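Local coordinates for putative transcription regulator (PDB 3COL), which probably binds DNA as a dimer and regulates transcription as a TetR-family regulator, at the interface of chains A and B. Numbering follows the deposited sequence. Chains: chain A/B, Putative transcription regulator.

The interface of chains A and B. Residues chain A 148, 191-192, 194, 196; chain B 187-188, 191-192.
A:Ala192 and B:Ala192 meet where the last helices of the two chains, both 182-193, run against each other about the two-fold axis, with both backbones helical. In this TetR-family regulator the patch is probably part of the C-terminal dimer interface typical of the family, remote from the N-terminal helix-turn-helix region. The two methyls lie alongside each other, A:Ala192 CB to B:Ala192 CB at 3.7 Å, and the CG of selenomethionine B:Met188 lies 3.9 Å from A:Ala192 CB.

Beside this apolar contact A:Lys148 reaches across from a loop. Its chain is extended to CE and then bends (chi4 71°), turning NZ onto B:Asp191 OD2 in a salt bridge of 2.7 Å that uses the anti lone pair of the carboxylate oxygen. The amine NZ also bonds to its own chain: it donates to A:Ala192 O at 2.8 Å from above the carbonyl plane, 58° out of it, and to A:Lys194 O at 2.8 Å with a C=O...N angle of 152°. These backbone acceptors, at and just beyond the helix end, would help fix the rotation of the amine towards B:Asp191.

B:Gln187, with CG anti to its backbone N, lays its chain obliquely over the lysine, CG to A:Lys148 CE at 3.8 Å. Its amide oxygen OE1 bonds to a water at 2.9 Å, which in turn meets A:Asp196 N, a tentative bridge because A:Asp196 is poorly ordered. The terminal carboxylate oxygen OXT of A:Asp196 also crowds B:Asp191 OD2, a doubtful acceptor-acceptor approach.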
# COMPACT_ATOMS: atom_id res chain seq x y z
N LYS A 148 2.73 -16.63 -12.21
CA LYS A 148 1.39 -16.51 -12.77
C LYS A 148 1.24 -15.56 -13.96
O LYS A 148 1.90 -14.52 -14.03
CB LYS A 148 0.42 -16.08 -11.66
CG LYS A 148 0.24 -17.16 -10.56
CD LYS A 148 -0.85 -16.76 -9.55
CE LYS A 148 -1.20 -17.88 -8.58
NZ LYS A 148 -0.04 -18.09 -7.62
N ASP A 191 4.42 -18.01 -2.92
CA ASP A 191 3.11 -18.67 -3.22
C ASP A 191 2.18 -17.78 -4.07
O ASP A 191 1.54 -18.25 -5.03
CB ASP A 191 2.37 -19.11 -1.95
CG ASP A 191 3.06 -20.28 -1.25
OD1 ASP A 191 4.01 -20.81 -1.83
OD2 ASP A 191 2.65 -20.65 -0.12
N ALA A 192 2.06 -16.51 -3.66
CA ALA A 192 1.21 -15.52 -4.39
C ALA A 192 1.65 -15.46 -5.85
O ALA A 192 0.83 -15.57 -6.73
CB ALA A 192 1.34 -14.17 -3.78
N LYS A 194 3.93 -17.56 -7.72
CA LYS A 194 4.35 -18.71 -8.52
C LYS A 194 3.22 -19.38 -9.27
O LYS A 194 2.08 -19.37 -8.83
CB LYS A 194 5.19 -19.71 -7.70
CG LYS A 194 4.39 -20.65 -6.83
CD LYS A 194 5.32 -21.70 -6.21
CE LYS A 194 4.76 -22.20 -4.89
NZ LYS A 194 3.56 -23.00 -5.20
N ASP A 196 0.64 -21.86 -10.69
CA ASP A 196 -0.22 -22.76 -9.87
C ASP A 196 -0.59 -22.18 -8.47
O ASP A 196 0.25 -22.22 -7.56
CB ASP A 196 0.39 -24.12 -9.72
CG ASP A 196 0.35 -24.93 -11.00
OD1 ASP A 196 0.40 -26.17 -10.88
OD2 ASP A 196 0.27 -24.34 -12.10
OXT ASP A 196 -1.71 -21.69 -8.20
N GLN B 187 -6.74 -16.56 -7.28
CA GLN B 187 -5.68 -17.56 -7.20
C GLN B 187 -4.39 -17.01 -6.56
O GLN B 187 -3.76 -17.67 -5.75
CB GLN B 187 -5.41 -18.16 -8.56
CG GLN B 187 -4.62 -19.50 -8.49
CD GLN B 187 -4.26 -20.01 -9.87
OE1 GLN B 187 -3.71 -19.28 -10.71
NE2 GLN B 187 -4.58 -21.28 -10.12
N MSE B 188 -4.01 -15.79 -6.89
CA MSE B 188 -2.86 -15.17 -6.26
C MSE B 188 -3.13 -14.96 -4.77
O MSE B 188 -2.29 -15.23 -3.94
CB MSE B 188 -2.56 -13.82 -6.93
CG MSE B 188 -1.54 -12.95 -6.14
SE MSE B 188 -0.95 -11.37 -7.10
CE MSE B 188 0.50 -12.11 -8.14
N ASP B 191 -3.49 -18.36 -2.84
CA ASP B 191 -2.18 -19.03 -2.79
C ASP B 191 -1.34 -18.33 -1.72
O ASP B 191 -0.67 -18.98 -0.91
CB ASP B 191 -1.46 -18.94 -4.13
CG ASP B 191 -1.94 -19.99 -5.14
OD1 ASP B 191 -2.77 -20.86 -4.80
OD2 ASP B 191 -1.46 -19.94 -6.29
N ALA B 192 -1.40 -16.99 -1.70
CA ALA B 192 -0.70 -16.20 -0.68
C ALA B 192 -1.09 -16.58 0.74
O ALA B 192 -0.22 -16.87 1.58
CB ALA B 192 -0.91 -14.70 -0.93
O HOH W 1 -1.25 -20.51 -11.76